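Acetolactate synthase isozyme 1 large subunit (Escherichia coli, PDB 6LPI) binds thiamine diphosphate, a magnesium ion and flavin-adenine dinucleotide as the large subunit of a thiamine-diphosphate-dependent enzyme with three parallel alpha/beta sheets. Local coordinates at residues K29-I34 with T50-I55; I132-H137 with P165-I170; A211-L216 with A344-L349; L232-Q237 with H254-G259; A429-P434 with S458-D463. All coordinates share one frame; numbering follows the deposited sequence.

Contact 1. Residues K29-I34 with T50-I55; sequences KIVTGI and TQIRHI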
# COMPACT_ATOMS: atom_id res chain seq x y z
N LYS B 29 11.52 10.01 -15.37
CA LYS B 29 12.94 9.92 -15.70
C LYS B 29 13.43 8.48 -15.72
O LYS B 29 14.44 8.20 -16.36
CB LYS B 29 13.78 10.74 -14.69
CG LYS B 29 15.25 10.35 -14.51
CD LYS B 29 15.86 10.96 -13.22
CE LYS B 29 16.92 10.03 -12.57
NZ LYS B 29 16.78 9.87 -11.08
N ILE B 30 12.71 7.56 -15.08
CA ILE B 30 13.08 6.15 -14.98
C ILE B 30 11.85 5.30 -15.25
O ILE B 30 10.75 5.62 -14.81
CB ILE B 30 13.70 5.83 -13.60
CG1 ILE B 30 14.88 6.75 -13.29
CG2 ILE B 30 13.99 4.34 -13.42
CD1 ILE B 30 15.42 6.57 -11.89
N VAL B 31 12.06 4.19 -15.95
CA VAL B 31 11.01 3.23 -16.23
C VAL B 31 11.62 1.84 -16.12
O VAL B 31 12.72 1.60 -16.62
CB VAL B 31 10.40 3.49 -17.63
CG1 VAL B 31 9.84 2.22 -18.23
CG2 VAL B 31 9.34 4.55 -17.53
N THR B 32 10.90 0.90 -15.52
CA THR B 32 11.54 -0.39 -15.32
C THR B 32 10.63 -1.49 -15.84
O THR B 32 9.43 -1.49 -15.58
CB THR B 32 11.87 -0.63 -13.84
OG1 THR B 32 12.34 -1.97 -13.66
CG2 THR B 32 10.65 -0.46 -13.00
N GLY B 33 11.22 -2.43 -16.57
CA GLY B 33 10.44 -3.52 -17.11
C GLY B 33 11.30 -4.58 -17.74
O GLY B 33 12.50 -4.67 -17.47
N ILE B 34 10.67 -5.41 -18.56
CA ILE B 34 11.34 -6.44 -19.33
C ILE B 34 10.70 -6.57 -20.71
O ILE B 34 9.48 -6.76 -20.82
CB ILE B 34 11.32 -7.80 -18.61
CG1 ILE B 34 12.01 -7.73 -17.25
CG2 ILE B 34 11.84 -8.89 -19.55
CD1 ILE B 34 12.15 -9.08 -16.57
N THR B 50 15.63 10.73 -24.95
CA THR B 50 16.78 11.31 -24.27
C THR B 50 16.52 11.61 -22.80
O THR B 50 17.41 12.13 -22.12
CB THR B 50 17.24 12.58 -25.00
OG1 THR B 50 18.49 12.99 -24.45
CG2 THR B 50 16.24 13.71 -24.82
N GLN B 51 15.31 11.35 -22.32
CA GLN B 51 14.89 11.72 -20.97
C GLN B 51 14.62 10.52 -20.07
O GLN B 51 14.83 10.61 -18.86
CB GLN B 51 13.63 12.59 -21.02
CG GLN B 51 12.99 12.84 -19.67
CD GLN B 51 11.91 13.89 -19.69
OE1 GLN B 51 11.43 14.29 -20.75
NE2 GLN B 51 11.49 14.32 -18.50
N ILE B 52 14.16 9.40 -20.62
CA ILE B 52 13.73 8.25 -19.83
C ILE B 52 14.76 7.14 -19.98
O ILE B 52 14.99 6.63 -21.08
CB ILE B 52 12.32 7.79 -20.25
CG1 ILE B 52 11.34 8.95 -20.18
CG2 ILE B 52 11.82 6.67 -19.37
CD1 ILE B 52 9.96 8.61 -20.67
N ARG B 53 15.40 6.79 -18.86
CA ARG B 53 16.22 5.58 -18.77
C ARG B 53 15.33 4.39 -18.38
O ARG B 53 14.32 4.52 -17.68
CB ARG B 53 17.35 5.75 -17.74
CG ARG B 53 17.90 4.45 -17.13
CD ARG B 53 19.05 4.67 -16.14
NE ARG B 53 18.82 5.82 -15.26
CZ ARG B 53 19.39 5.97 -14.07
NH1 ARG B 53 20.22 5.03 -13.62
NH2 ARG B 53 19.13 7.05 -13.33
N HIS B 54 15.71 3.22 -18.88
CA HIS B 54 14.98 1.98 -18.66
C HIS B 54 15.86 1.03 -17.85
O HIS B 54 16.96 0.70 -18.28
CB HIS B 54 14.60 1.31 -19.99
CG HIS B 54 14.23 -0.13 -19.84
ND1 HIS B 54 12.95 -0.54 -19.53
CD2 HIS B 54 14.99 -1.25 -19.90
CE1 HIS B 54 12.93 -1.85 -19.43
NE2 HIS B 54 14.15 -2.31 -19.65
N ILE B 55 15.36 0.58 -16.71
CA ILE B 55 16.03 -0.44 -15.90
C ILE B 55 15.42 -1.82 -16.16
O ILE B 55 14.20 -2.03 -16.03
CB ILE B 55 16.02 -0.06 -14.41
CG1 ILE B 55 17.04 1.06 -14.17
CG2 ILE B 55 16.34 -1.25 -13.54
CD1 ILE B 55 16.60 2.44 -14.49
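T32 and G33 both reach one acceptor on the neighbouring strand: I55 O takes the T32 hydroxyl OG1 at 3.0 Å, from above the carbonyl plane, and the G33 amide N at 3.1 Å. The hydroxyl stands anti to the backbone N of T32 (chi1 173°), which turns OG1 to this carbonyl. Upstream the parallel ladder runs on through R53 N to K29 O, V31 N to R53 O and I55 N to V31 O, the last at 2.8 Å. The buried side chains pack beside these bonds. On the face that carries I30, T32 and I55, CG2 of I30 meets CD1 of I55 at 3.4 Å, and helix 60-74 covers I30 and T32. On the other face, V31 CG2 lies 3.7 Å from I52 CG2, where helix 15-25 adds L23. The H54 ring slants past the G33 backbone and meets Y43 edge-to-face. The solvent side is looser and charged. K29 and R53, both exposed, run side by side in the same direction; CE of K29 sits in the plane of the R53 guanidinium at its edge, 3.8 Å from NH2. Their like charges, K29 NZ and R53 NH2, are 4.3 Å apart and would be expected to repel somewhat. Strand 30-33, helix 40-47 and strand 53-56 form a beta-alpha-beta unit at the border of the parallel sheet of the N-terminal thiamine-diphosphate-binding domain.

Contact 2. Residues I132-H137 with P165-I170; sequences IPITKH and PVWIDI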
# COMPACT_ATOMS: atom_id res chain seq x y z
N ILE B 132 -8.86 -6.94 -13.29
CA ILE B 132 -10.10 -6.41 -12.70
C ILE B 132 -10.04 -6.36 -11.17
O ILE B 132 -10.20 -5.28 -10.59
CB ILE B 132 -11.36 -7.22 -13.10
CG1 ILE B 132 -11.67 -7.21 -14.60
CG2 ILE B 132 -12.55 -6.63 -12.41
CD1 ILE B 132 -12.46 -6.03 -15.07
N PRO B 133 -9.80 -7.46 -10.45
CA PRO B 133 -9.90 -7.41 -8.98
C PRO B 133 -8.67 -6.90 -8.25
O PRO B 133 -8.71 -6.83 -7.01
CB PRO B 133 -10.17 -8.87 -8.61
CG PRO B 133 -9.52 -9.65 -9.64
CD PRO B 133 -9.50 -8.83 -10.91
N ILE B 134 -7.60 -6.47 -8.92
CA ILE B 134 -6.39 -6.07 -8.20
C ILE B 134 -5.93 -4.68 -8.62
O ILE B 134 -4.78 -4.30 -8.37
CB ILE B 134 -5.22 -7.06 -8.42
CG1 ILE B 134 -4.91 -7.17 -9.93
CG2 ILE B 134 -5.49 -8.38 -7.74
CD1 ILE B 134 -3.76 -8.06 -10.30
N THR B 135 -6.78 -3.93 -9.29
CA THR B 135 -6.36 -2.61 -9.74
C THR B 135 -7.34 -1.57 -9.24
O THR B 135 -8.50 -1.87 -8.97
CB THR B 135 -6.29 -2.56 -11.24
OG1 THR B 135 -7.46 -3.20 -11.77
CG2 THR B 135 -5.09 -3.35 -11.67
N LYS B 136 -6.88 -0.33 -9.11
CA LYS B 136 -7.83 0.76 -8.93
C LYS B 136 -8.62 1.03 -10.20
O LYS B 136 -9.77 1.48 -10.13
CB LYS B 136 -7.12 2.04 -8.46
CG LYS B 136 -8.10 3.15 -8.18
CD LYS B 136 -7.47 4.51 -8.15
CE LYS B 136 -8.12 5.36 -7.11
NZ LYS B 136 -7.68 6.76 -7.13
N HIS B 137 -8.03 0.80 -11.37
CA HIS B 137 -8.77 0.72 -12.63
C HIS B 137 -7.84 0.12 -13.69
O HIS B 137 -6.63 0.07 -13.50
CB HIS B 137 -9.28 2.10 -13.07
CG HIS B 137 -10.26 2.04 -14.19
ND1 HIS B 137 -11.20 1.04 -14.31
CD2 HIS B 137 -10.46 2.88 -15.24
CE1 HIS B 137 -11.95 1.26 -15.38
NE2 HIS B 137 -11.52 2.37 -15.96
N PRO B 165 -2.81 1.32 -8.22
CA PRO B 165 -2.29 0.94 -9.53
C PRO B 165 -3.36 0.95 -10.60
O PRO B 165 -4.52 0.59 -10.36
CB PRO B 165 -1.79 -0.49 -9.30
CG PRO B 165 -2.69 -1.02 -8.22
CD PRO B 165 -2.97 0.17 -7.32
N VAL B 166 -2.97 1.39 -11.78
CA VAL B 166 -3.79 1.28 -12.97
C VAL B 166 -3.00 0.49 -13.99
O VAL B 166 -1.80 0.71 -14.19
CB VAL B 166 -4.19 2.65 -13.54
CG1 VAL B 166 -5.20 2.46 -14.66
CG2 VAL B 166 -4.77 3.52 -12.45
N TRP B 167 -3.69 -0.43 -14.65
CA TRP B 167 -3.08 -1.35 -15.59
C TRP B 167 -3.57 -0.98 -16.98
O TRP B 167 -4.79 -0.94 -17.23
CB TRP B 167 -3.44 -2.79 -15.23
CG TRP B 167 -2.64 -3.81 -15.94
CD1 TRP B 167 -2.24 -3.77 -17.24
CD2 TRP B 167 -2.16 -5.04 -15.40
NE1 TRP B 167 -1.52 -4.90 -17.54
CE2 TRP B 167 -1.46 -5.70 -16.43
CE3 TRP B 167 -2.26 -5.66 -14.14
CZ2 TRP B 167 -0.85 -6.93 -16.24
CZ3 TRP B 167 -1.65 -6.89 -13.96
CH2 TRP B 167 -0.95 -7.51 -15.01
N ILE B 168 -2.64 -0.69 -17.89
CA ILE B 168 -2.98 -0.36 -19.26
C ILE B 168 -2.41 -1.47 -20.14
O ILE B 168 -1.18 -1.61 -20.26
CB ILE B 168 -2.46 1.02 -19.67
CG1 ILE B 168 -2.77 2.05 -18.57
CG2 ILE B 168 -3.08 1.48 -20.99
CD1 ILE B 168 -1.92 3.29 -18.62
N ASP B 169 -3.31 -2.22 -20.80
CA ASP B 169 -2.95 -3.26 -21.75
C ASP B 169 -3.10 -2.70 -23.18
O ASP B 169 -4.18 -2.27 -23.57
CB ASP B 169 -3.84 -4.48 -21.53
CG ASP B 169 -3.21 -5.76 -22.01
OD1 ASP B 169 -3.96 -6.69 -22.34
OD2 ASP B 169 -1.97 -5.87 -22.02
N ILE B 170 -2.01 -2.72 -23.95
CA ILE B 170 -2.02 -2.06 -25.25
C ILE B 170 -1.64 -3.06 -26.34
O ILE B 170 -0.49 -3.54 -26.40
CB ILE B 170 -1.06 -0.86 -25.28
CG1 ILE B 170 -1.25 0.03 -24.06
CG2 ILE B 170 -1.32 -0.00 -26.51
CD1 ILE B 170 -0.11 1.01 -23.86
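K136 and H137 are hydrogen-bonded to P165 and W167 through the backbone. K136 N donates to P165 O at 2.8 Å, and H137 O accepts from W167 N at 3.2 Å, the donor lying in the carbonyl plane. The first bond uses K136 N, not H137 N; the second accompanies the single parallel bridge of H137 with V166, where the loop after helix 127-131 enters strand 137-140. Apolar contacts flank the bonds. T135 holds OG1 between its backbone N and carbonyl carbon (chi1 44°), while its methyl CG2 faces W167 and lies 4.0 Å from W167 CB. CD1 of I134 comes to the rim of the W167 indole, 4.4 Å from CZ3, near the ring plane. CG of P165 meets a polar atom instead, the carbonyl oxygen I134 O, at 3.9 Å. The polar side-chain ends turn elsewhere: T135 OG1 bonds to S131 O, and K136 NZ bonds to I157 O, with weak bonds to S160 O and R162 O, which would help to offset its charge. The K136 side chain is about 9 Å from the bound FAD. Main-chain bonds thus align the two segments, while side chains add light apolar packing at the indole edge.

Contact 3. Residues A211-L216 with A344-L349; sequences AKRPVL and AEWHQL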
# COMPACT_ATOMS: atom_id res chain seq x y z
N ALA B 211 -12.52 16.05 25.49
CA ALA B 211 -12.22 14.65 25.77
C ALA B 211 -11.25 14.52 26.94
O ALA B 211 -10.29 15.29 27.04
CB ALA B 211 -11.65 13.98 24.53
N LYS B 212 -11.53 13.58 27.85
CA LYS B 212 -10.61 13.37 28.98
C LYS B 212 -9.34 12.63 28.55
O LYS B 212 -8.24 12.98 28.99
CB LYS B 212 -11.27 12.56 30.11
CG LYS B 212 -12.74 12.89 30.48
CD LYS B 212 -13.38 11.90 31.54
CE LYS B 212 -14.22 10.72 30.92
NZ LYS B 212 -15.02 9.86 31.90
N ARG B 213 -9.46 11.66 27.64
CA ARG B 213 -8.35 10.75 27.32
C ARG B 213 -8.30 10.45 25.83
O ARG B 213 -8.55 9.32 25.39
CB ARG B 213 -8.44 9.45 28.13
CG ARG B 213 -8.59 9.63 29.64
CD ARG B 213 -8.43 8.32 30.39
NE ARG B 213 -9.52 7.38 30.12
CZ ARG B 213 -10.70 7.40 30.74
NH1 ARG B 213 -10.95 8.31 31.67
NH2 ARG B 213 -11.64 6.51 30.41
N PRO B 214 -7.95 11.43 25.01
CA PRO B 214 -7.90 11.18 23.57
C PRO B 214 -6.58 10.56 23.14
O PRO B 214 -5.53 10.75 23.76
CB PRO B 214 -8.05 12.59 22.98
CG PRO B 214 -7.32 13.45 23.97
CD PRO B 214 -7.54 12.80 25.34
N VAL B 215 -6.65 9.80 22.06
CA VAL B 215 -5.47 9.29 21.38
C VAL B 215 -5.64 9.58 19.91
O VAL B 215 -6.76 9.61 19.38
CB VAL B 215 -5.21 7.78 21.60
CG1 VAL B 215 -5.43 7.38 23.04
CG2 VAL B 215 -5.99 6.96 20.61
N LEU B 216 -4.52 9.89 19.27
CA LEU B 216 -4.47 10.17 17.85
C LEU B 216 -3.92 8.92 17.16
O LEU B 216 -2.87 8.41 17.54
CB LEU B 216 -3.62 11.42 17.59
CG LEU B 216 -3.19 11.86 16.20
CD1 LEU B 216 -4.40 12.31 15.43
CD2 LEU B 216 -2.24 13.02 16.31
N ALA B 344 -2.44 16.85 31.62
CA ALA B 344 -1.42 16.36 32.54
C ALA B 344 -1.77 14.99 33.12
O ALA B 344 -0.97 14.05 33.05
CB ALA B 344 -1.21 17.38 33.66
N GLU B 345 -3.00 14.86 33.66
CA GLU B 345 -3.38 13.61 34.32
C GLU B 345 -3.43 12.45 33.34
O GLU B 345 -3.06 11.31 33.69
CB GLU B 345 -4.71 13.78 35.06
CG GLU B 345 -4.51 13.82 36.56
CD GLU B 345 -5.79 13.87 37.35
OE1 GLU B 345 -6.67 14.69 37.01
OE2 GLU B 345 -5.92 13.12 38.34
N TRP B 346 -3.90 12.70 32.12
CA TRP B 346 -3.93 11.63 31.14
C TRP B 346 -2.52 11.18 30.82
O TRP B 346 -2.24 9.98 30.76
CB TRP B 346 -4.71 12.11 29.91
CG TRP B 346 -4.73 11.31 28.60
CD1 TRP B 346 -4.59 11.82 27.34
CD2 TRP B 346 -4.92 9.89 28.43
NE1 TRP B 346 -4.71 10.83 26.41
CE2 TRP B 346 -4.90 9.63 27.04
CE3 TRP B 346 -5.11 8.82 29.31
CZ2 TRP B 346 -5.06 8.35 26.52
CZ3 TRP B 346 -5.26 7.55 28.79
CH2 TRP B 346 -5.23 7.33 27.40
N HIS B 347 -1.57 12.12 30.77
CA HIS B 347 -0.19 11.72 30.54
C HIS B 347 0.35 10.93 31.71
O HIS B 347 1.07 9.95 31.50
CB HIS B 347 0.70 12.92 30.24
CG HIS B 347 0.63 13.36 28.82
ND1 HIS B 347 0.34 14.66 28.44
CD2 HIS B 347 0.75 12.66 27.67
CE1 HIS B 347 0.30 14.73 27.13
NE2 HIS B 347 0.54 13.53 26.63
N GLN B 348 0.03 11.31 32.96
CA GLN B 348 0.48 10.48 34.08
C GLN B 348 -0.05 9.07 33.94
O GLN B 348 0.62 8.10 34.33
CB GLN B 348 0.08 11.01 35.45
CG GLN B 348 -0.13 12.48 35.60
CD GLN B 348 -0.73 12.82 36.97
OE1 GLN B 348 -0.81 11.96 37.86
NE2 GLN B 348 -1.17 14.07 37.14
N LEU B 349 -1.27 8.93 33.40
CA LEU B 349 -1.82 7.60 33.21
C LEU B 349 -1.09 6.85 32.11
O LEU B 349 -0.79 5.65 32.26
CB LEU B 349 -3.32 7.71 32.92
CG LEU B 349 -4.09 6.47 32.50
CD1 LEU B 349 -3.81 5.28 33.43
CD2 LEU B 349 -5.60 6.82 32.49
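The W346 indole carries R213 on one face: CB of R213 stands over the centre of the six-membered ring, 3.5 Å from its centroid and 9° off the normal, a CH-pi contact. The arginine chain then runs outward past the CE3 rim, CD of R213 3.5 Å from CE3 of W346. At the rim, V215 CG1 lies in the ring plane 3.6 Å from CZ2, and L349 CD2 also lies near that plane, 3.8 Å from R213 CD. The pyrrole edge is polar: NE1 of W346 donates to P214 O at 2.8 Å, the oxygen somewhat out of the indole plane. Beside this bond the P214 ring slides past the indole in the opposite direction, its CD 3.7 Å from W346 CD1. W346 CG is anti to the backbone N (chi1 170°), which starts the side chain from helix 344-354 toward strand 214-218. The R213 guanidinium is not stacked on the indole. Its plane is turned 62° from the ring, CZ3 of W346 meets its edge, and NE bonds to E275 O. P239 and I272 also touch the tryptophan. Aliphatic carbons thus cover one face of the indole and border its edge, while the ring N-H, on a buried residue, is satisfied by the carbonyl of a proline; the arginine lends the contact its hydrocarbon stem and keeps its polar end for a partner elsewhere.

Contact 4. Residues L232-Q237 with H254-G259; sequences LAEKAQ and HPLSLG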
# COMPACT_ATOMS: atom_id res chain seq x y z
N LEU B 232 -0.76 19.33 15.25
CA LEU B 232 -1.93 18.93 16.01
C LEU B 232 -1.55 18.09 17.21
O LEU B 232 -2.00 18.37 18.34
CB LEU B 232 -2.88 18.14 15.12
CG LEU B 232 -3.97 17.47 15.96
CD1 LEU B 232 -5.10 18.44 16.33
CD2 LEU B 232 -4.50 16.26 15.23
N ALA B 233 -0.71 17.08 17.01
CA ALA B 233 -0.35 16.20 18.10
C ALA B 233 0.25 16.98 19.26
O ALA B 233 -0.08 16.73 20.43
CB ALA B 233 0.62 15.12 17.62
N GLU B 234 1.09 17.96 18.96
CA GLU B 234 1.77 18.69 20.02
C GLU B 234 0.89 19.76 20.64
O GLU B 234 0.94 19.95 21.86
CB GLU B 234 3.04 19.31 19.47
CG GLU B 234 4.10 18.26 19.19
CD GLU B 234 5.25 18.80 18.42
OE1 GLU B 234 6.19 18.04 18.14
OE2 GLU B 234 5.20 19.99 18.06
N LYS B 235 0.06 20.42 19.84
CA LYS B 235 -0.81 21.47 20.37
C LYS B 235 -1.76 20.89 21.40
O LYS B 235 -1.75 21.30 22.57
CB LYS B 235 -1.58 22.12 19.23
CG LYS B 235 -2.63 23.16 19.60
CD LYS B 235 -2.66 24.21 18.53
CE LYS B 235 -4.01 24.85 18.39
NZ LYS B 235 -4.22 26.10 19.15
N ALA B 236 -2.60 19.94 20.99
CA ALA B 236 -3.55 19.30 21.89
C ALA B 236 -2.89 18.30 22.82
O ALA B 236 -3.57 17.76 23.71
CB ALA B 236 -4.67 18.62 21.09
N GLN B 237 -1.60 18.06 22.65
CA GLN B 237 -0.83 17.12 23.45
C GLN B 237 -1.48 15.73 23.48
O GLN B 237 -1.76 15.15 24.54
CB GLN B 237 -0.63 17.69 24.86
CG GLN B 237 0.36 18.80 24.83
CD GLN B 237 1.76 18.27 24.94
OE1 GLN B 237 2.12 17.57 25.90
NE2 GLN B 237 2.56 18.54 23.92
N HIS B 254 9.69 10.69 20.14
CA HIS B 254 8.84 11.83 20.44
C HIS B 254 8.02 11.53 21.70
O HIS B 254 7.47 10.43 21.83
CB HIS B 254 7.92 12.14 19.27
CG HIS B 254 7.06 13.35 19.48
ND1 HIS B 254 7.14 14.47 18.68
CD2 HIS B 254 6.08 13.61 20.39
CE1 HIS B 254 6.27 15.37 19.09
NE2 HIS B 254 5.61 14.88 20.13
N PRO B 255 7.96 12.46 22.65
CA PRO B 255 7.34 12.16 23.95
C PRO B 255 5.86 11.87 23.87
O PRO B 255 5.28 11.45 24.88
CB PRO B 255 7.60 13.43 24.77
CG PRO B 255 8.77 14.06 24.12
CD PRO B 255 8.63 13.77 22.66
N LEU B 256 5.22 12.09 22.73
CA LEU B 256 3.84 11.72 22.54
C LEU B 256 3.69 10.41 21.78
O LEU B 256 2.58 10.01 21.45
CB LEU B 256 3.07 12.83 21.82
CG LEU B 256 2.87 14.17 22.54
CD1 LEU B 256 2.43 15.24 21.56
CD2 LEU B 256 1.90 14.09 23.70
N SER B 257 4.80 9.76 21.44
CA SER B 257 4.76 8.58 20.59
C SER B 257 4.41 7.36 21.41
O SER B 257 5.23 6.87 22.19
CB SER B 257 6.10 8.36 19.89
OG SER B 257 6.08 7.14 19.17
N LEU B 258 3.22 6.83 21.20
CA LEU B 258 2.89 5.51 21.69
C LEU B 258 3.52 4.44 20.83
O LEU B 258 3.33 3.26 21.09
CB LEU B 258 1.38 5.32 21.67
CG LEU B 258 0.55 6.16 22.60
CD1 LEU B 258 -0.88 5.77 22.37
CD2 LEU B 258 0.97 5.87 24.01
N GLY B 259 4.25 4.84 19.79
CA GLY B 259 4.74 3.87 18.86
C GLY B 259 3.57 3.17 18.18
O GLY B 259 2.44 3.67 18.16
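L256 points its isobutyl group into the end of helix 226-235, one methyl on each of two backbone sites. CD1 packs against the last turn, 3.8 Å from E234 CA and 4.3 Å from A233 CB, while CD2 lies 3.8 Å from Q237 C. The leucine CG is anti to the carbonyl carbon (chi1 -66°), which sets it beside the backbone N; from there the two methyls reach the helix end. Q237 crosses L256 at about a right angle. The bend at chi2 (-86°) turns its CD back, and NE2 donates to E234 O at 3.0 Å, in the carbonyl plane and on a lone pair. With positive phi, Q237 is the C-prime residue of a Schellman motif: its own N bonds weakly to E234 O, and the next amide reaches A233 O. Alongside, the E234 and H254 side chains lie close together, but the detail of their meeting is doubtful; OE1 of E234 has a salt bridge to R230. H254 begins a type I turn, closed by S257 N to H254 O at 2.8 Å. Strand 240-242 runs beside L256, bonding to it through T240, and H347 of helix 344-354 packs on both Q237 and L256.

Contact 5. Residues A429-P434 with S458-D463; sequences AALANP and SENQLD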
# COMPACT_ATOMS: atom_id res chain seq x y z
N ALA B 429 13.91 2.56 -4.43
CA ALA B 429 14.25 3.70 -3.57
C ALA B 429 15.63 4.26 -3.89
O ALA B 429 15.84 5.48 -3.83
CB ALA B 429 14.17 3.30 -2.10
N ALA B 430 16.60 3.38 -4.14
CA ALA B 430 17.94 3.84 -4.50
C ALA B 430 17.88 4.65 -5.78
O ALA B 430 18.39 5.78 -5.84
CB ALA B 430 18.88 2.65 -4.68
N LEU B 431 17.25 4.09 -6.82
CA LEU B 431 17.13 4.80 -8.10
C LEU B 431 16.43 6.15 -7.94
O LEU B 431 16.73 7.09 -8.70
CB LEU B 431 16.38 3.94 -9.11
CG LEU B 431 17.11 2.76 -9.73
CD1 LEU B 431 16.08 1.78 -10.35
CD2 LEU B 431 18.10 3.26 -10.79
N ALA B 432 15.47 6.26 -7.03
CA ALA B 432 14.75 7.52 -6.89
C ALA B 432 15.47 8.51 -6.00
O ALA B 432 15.17 9.71 -6.08
CB ALA B 432 13.35 7.26 -6.34
N ASN B 433 16.40 8.05 -5.18
CA ASN B 433 17.24 8.92 -4.35
C ASN B 433 18.67 8.41 -4.38
O ASN B 433 19.11 7.69 -3.47
CB ASN B 433 16.74 9.02 -2.91
CG ASN B 433 15.30 9.42 -2.82
OD1 ASN B 433 14.39 8.59 -2.91
ND2 ASN B 433 15.06 10.71 -2.60
N PRO B 434 19.44 8.76 -5.42
CA PRO B 434 20.81 8.24 -5.53
C PRO B 434 21.71 8.72 -4.41
O PRO B 434 22.72 8.07 -4.13
CB PRO B 434 21.28 8.73 -6.90
CG PRO B 434 20.39 9.86 -7.25
CD PRO B 434 19.07 9.60 -6.57
N SER B 458 23.51 -4.78 -8.49
CA SER B 458 24.93 -4.56 -8.69
C SER B 458 25.20 -3.86 -10.01
O SER B 458 26.06 -2.97 -10.08
CB SER B 458 25.68 -5.89 -8.61
OG SER B 458 25.35 -6.71 -9.70
N GLU B 459 24.44 -4.22 -11.05
CA GLU B 459 24.67 -3.66 -12.38
C GLU B 459 24.38 -2.16 -12.43
O GLU B 459 25.03 -1.45 -13.20
CB GLU B 459 23.83 -4.42 -13.39
CG GLU B 459 24.14 -5.90 -13.37
CD GLU B 459 23.46 -6.67 -14.49
OE1 GLU B 459 22.42 -6.19 -15.01
OE2 GLU B 459 23.99 -7.74 -14.87
N ASN B 460 23.44 -1.67 -11.64
CA ASN B 460 23.22 -0.24 -11.52
C ASN B 460 24.01 0.38 -10.40
O ASN B 460 23.86 1.58 -10.14
CB ASN B 460 21.73 0.08 -11.36
CG ASN B 460 20.96 -0.18 -12.62
OD1 ASN B 460 20.52 -1.30 -12.89
ND2 ASN B 460 20.82 0.87 -13.45
N GLN B 461 24.85 -0.41 -9.73
CA GLN B 461 25.73 0.05 -8.66
C GLN B 461 24.96 0.93 -7.68
O GLN B 461 25.33 2.07 -7.41
CB GLN B 461 26.96 0.76 -9.25
CG GLN B 461 27.95 -0.25 -9.78
CD GLN B 461 28.62 -1.03 -8.64
OE1 GLN B 461 29.32 -0.45 -7.79
NE2 GLN B 461 28.33 -2.33 -8.55
N LEU B 462 23.89 0.35 -7.15
CA LEU B 462 23.02 1.09 -6.24
C LEU B 462 23.46 0.89 -4.80
O LEU B 462 24.07 -0.12 -4.44
CB LEU B 462 21.55 0.69 -6.39
CG LEU B 462 21.02 0.73 -7.82
CD1 LEU B 462 19.73 -0.11 -8.00
CD2 LEU B 462 20.86 2.19 -8.24
N ASP B 463 23.12 1.87 -3.98
CA ASP B 463 23.65 1.99 -2.63
C ASP B 463 22.74 1.27 -1.64
O ASP B 463 22.31 1.85 -0.64
CB ASP B 463 23.75 3.48 -2.32
CG ASP B 463 24.85 3.83 -1.34
OD1 ASP B 463 25.41 2.93 -0.69
OD2 ASP B 463 25.17 5.04 -1.23
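A430 and L431, in the last turn of helix 422-432, meet L462 just after helix 453-459, within the C-terminal thiamine-diphosphate-binding domain. The contact lies in a beta-alpha-beta crossover: strand 438-443 leads through helices 444-447 and 453-459 to the neighbouring parallel strand 464-470. A430 turns its methyl directly at the partner: CB is 3.7 Å from L462 CB and 4.4 Å from D463 N. L431 comes next and reaches further. Its CG is anti to the carbonyl carbon (chi1 -74°); beyond it, CD2 lies 3.9 Å from CD2 of L462, and the two leucines cross at a slant, methyl to methyl. L462 CD2 touches both helix residues, 4.1 Å from A430 CB and 4.1 Å from L431 CG. L431 also touches I66, R53 and I55, which belong to the N-terminal domain, and the N460 side chain approaches from the end of its helix. Beyond A432 the chain leaves helical geometry at N433, whose amide still bonds back to A429 O. No hydrogen bond crosses the contact; D463 OD1 instead forms a salt bridge with K465. The partner helix is closed by a Schellman motif at Q461, whose phi is positive: S458 O accepts both the Q461 backbone N, at 2.9 Å, and the side-chain NE2, at 2.8 Å.

How the contacts relate
From the N terminus, contact 1 closes a short beta-alpha-beta loop, and contact 2 then closes a second loop at the opposite border of the same six-stranded sheet, its centre about 21 Å away. Contact 3 closes the longest loop, bringing the helix starting at 344 back to strand 214-218 of the central domain. Contact 4 nests inside that loop and touches it, H347 against L256 and Q237, and L216 against L232 and A233. Contact 5 follows in the C-terminal domain. Although far along the chain from contact 1, it packs on it, I30, R53 and I55 meeting L431 and N460, which ties the N- and C-terminal domains together. None of the loops cross.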